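Local coordinates for protein putative D-alanine N-acetyltransferase of GNAT family (Desulfovibrio desulfuricans subsp. desulfuricans, PDB 2R7H) that probably transfers an acyl group, most likely acetyl from acetyl-CoA, to an amine acceptor, possibly D-alanine, at residues D50-L55 with L97-V102. Sequence-based numbering, arbitrary orientation.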
loop_
_atom_site.group_PDB
_atom_site.type_symbol
_atom_site.label_atom_id
_atom_site.label_comp_id
_atom_site.label_asym_id
_atom_site.label_seq_id
_atom_site.Cartn_x
_atom_site.Cartn_y
_atom_site.Cartn_z
ATOM N N ASP B 50 7.679 -10.287 -12.455
ATOM C CA ASP B 50 7.749 -9.031 -13.226
ATOM C C ASP B 50 7.838 -7.850 -12.296
ATOM O O ASP B 50 8.578 -6.903 -12.568
ATOM C CB ASP B 50 6.500 -8.792 -14.090
ATOM C CG ASP B 50 6.329 -9.780 -15.222
ATOM O OD1 ASP B 50 7.326 -10.251 -15.777
ATOM O OD2 ASP B 50 5.159 -10.012 -15.612
ATOM N N VAL B 51 7.040 -7.887 -11.234
ATOM C CA VAL B 51 7.055 -6.827 -10.232
ATOM C C VAL B 51 8.473 -6.792 -9.614
ATOM O O VAL B 51 9.129 -5.747 -9.645
ATOM C CB VAL B 51 5.946 -7.007 -9.131
ATOM C CG1 VAL B 51 6.087 -5.940 -8.034
ATOM C CG2 VAL B 51 4.544 -6.963 -9.757
ATOM N N ALA B 52 8.953 -7.951 -9.148
ATOM C CA ALA B 52 10.288 -8.075 -8.542
ATOM C C ALA B 52 11.369 -7.411 -9.392
ATOM O O ALA B 52 12.157 -6.617 -8.880
ATOM C CB ALA B 52 10.617 -9.538 -8.257
ATOM N N GLN B 53 11.345 -7.669 -10.697
ATOM C CA GLN B 53 12.312 -7.086 -11.623
ATOM C C GLN B 53 12.071 -5.598 -11.886
ATOM O O GLN B 53 13.041 -4.837 -12.002
ATOM C CB GLN B 53 12.291 -7.844 -12.951
ATOM C CG GLN B 53 13.321 -7.331 -13.976
ATOM C CD GLN B 53 13.306 -8.104 -15.273
ATOM O OE1 GLN B 53 12.544 -9.042 -15.440
ATOM N NE2 GLN B 53 14.153 -7.697 -16.208
ATOM N N GLU B 54 10.802 -5.189 -11.980
ATOM C CA GLU B 54 10.448 -3.783 -12.253
ATOM C C GLU B 54 10.974 -2.833 -11.176
ATOM O O GLU B 54 11.466 -1.745 -11.505
ATOM C CB GLU B 54 8.933 -3.615 -12.443
ATOM N N LEU B 55 10.887 -3.248 -9.907
ATOM C CA LEU B 55 11.398 -2.452 -8.777
ATOM C C LEU B 55 12.901 -2.168 -8.907
ATOM O O LEU B 55 13.353 -1.102 -8.522
ATOM C CB LEU B 55 11.150 -3.168 -7.449
ATOM C CG LEU B 55 9.714 -3.440 -6.988
ATOM C CD1 LEU B 55 9.694 -4.202 -5.668
ATOM C CD2 LEU B 55 8.910 -2.162 -6.861
ATOM N N LEU B 97 8.909 -4.182 4.470
ATOM C CA LEU B 97 9.795 -5.201 3.900
ATOM C C LEU B 97 8.918 -5.839 2.818
ATOM O O LEU B 97 7.925 -6.453 3.150
ATOM C CB LEU B 97 10.168 -6.291 4.939
ATOM C CG LEU B 97 11.063 -7.449 4.408
ATOM C CD1 LEU B 97 12.467 -6.968 3.872
ATOM C CD2 LEU B 97 11.226 -8.477 5.546
ATOM N N TYR B 98 9.259 -5.669 1.545
ATOM C CA TYR B 98 8.479 -6.215 0.414
ATOM C C TYR B 98 8.698 -7.736 0.352
ATOM O O TYR B 98 7.719 -8.486 0.393
ATOM C CB TYR B 98 8.731 -5.372 -0.871
ATOM C CG TYR B 98 8.406 -3.860 -0.630
ATOM C CD1 TYR B 98 7.143 -3.479 -0.193
ATOM C CD2 TYR B 98 9.315 -2.824 -0.911
ATOM C CE1 TYR B 98 6.806 -2.128 0.065
ATOM C CE2 TYR B 98 8.981 -1.434 -0.663
ATOM C CZ TYR B 98 7.712 -1.094 -0.169
ATOM O OH TYR B 98 7.272 0.246 0.099
ATOM N N TRP B 99 9.952 -8.205 0.327
ATOM C CA TRP B 99 10.246 -9.658 0.438
ATOM C C TRP B 99 11.726 -9.915 0.583
ATOM O O TRP B 99 12.539 -9.007 0.383
ATOM C CB TRP B 99 9.681 -10.536 -0.726
ATOM C CG TRP B 99 10.071 -9.974 -1.988
ATOM C CD1 TRP B 99 11.290 -10.059 -2.565
ATOM C CD2 TRP B 99 9.258 -9.171 -2.856
ATOM N NE1 TRP B 99 11.293 -9.353 -3.717
ATOM C CE2 TRP B 99 10.062 -8.797 -3.927
ATOM C CE3 TRP B 99 7.940 -8.714 -2.810
ATOM C CZ2 TRP B 99 9.603 -8.017 -4.970
ATOM C CZ3 TRP B 99 7.486 -7.932 -3.836
ATOM C CH2 TRP B 99 8.313 -7.604 -4.916
ATOM N N ILE B 100 12.029 -11.106 1.084
ATOM C CA ILE B 100 13.367 -11.604 1.171
ATOM C C ILE B 100 13.323 -12.875 0.286
ATOM O O ILE B 100 12.514 -13.745 0.547
ATOM C CB ILE B 100 13.827 -11.960 2.580
ATOM C CG1 ILE B 100 13.834 -10.719 3.458
ATOM C CG2 ILE B 100 15.290 -12.537 2.518
ATOM C CD1 ILE B 100 14.238 -10.974 4.869
ATOM N N ALA B 101 14.133 -12.951 -0.770
ATOM C CA ALA B 101 14.194 -14.142 -1.654
ATOM C C ALA B 101 15.620 -14.713 -1.640
ATOM O O ALA B 101 16.583 -13.999 -1.883
ATOM C CB ALA B 101 13.760 -13.780 -3.114
ATOM N N VAL B 102 15.743 -16.010 -1.359
ATOM C CA VAL B 102 17.032 -16.740 -1.335
ATOM C C VAL B 102 16.956 -17.910 -2.328
ATOM O O VAL B 102 15.940 -18.622 -2.359
ATOM C CB VAL B 102 17.324 -17.282 0.080
ATOM C CG1 VAL B 102 18.506 -18.261 0.092
ATOM C CG2 VAL B 102 17.589 -16.096 1.050
#
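Trp99 reaches from strand 94-102 to helix 46-61 and meets Ala52, Leu55 and Val51 with the benzo end of its indole. The tight part is at Ala52. Trp99 CZ2 lies 3.6 Å from Ala52 CA, so the ring packs against the helix backbone as well as the side chain, and 3.8 Å from Ala52 CB. One turn on, the Leu55 and Trp99 side chains approach from opposite directions, Leu55 CD1 coming within 3.7 Å of Trp99 CH2. Trp99 CG lies between its backbone N and carbonyl carbon (chi1 51°), and from there the indole reaches the helix. The helix and strand segments run steeply across each other, at 106°, and their axes come no closer than 11.1 Å; the indole spans that gap. Tyr98 and Trp99 both pair with Cys84 of strand 78-87 in a classic beta bulge, a feature of the corresponding central strand in the GNAT fold. Consecutive side chains therefore both point toward the helix, and Tyr98 CB lies over one indole face, 3.9 Å above its plane and offset toward the rim. Trp99 NE1 donates a hydrogen bond to Tyr82 OH, and Phe44 meets the indole edge-to-face. The contact is looser at exposed Val51, whose CG1 stands at the ring edge, 4.2 Å from Trp99 CH2. Tyr98, Trp99 and Tyr68 line a pocket holding 2-ethoxyethanol, probably from the crystallisation liquor.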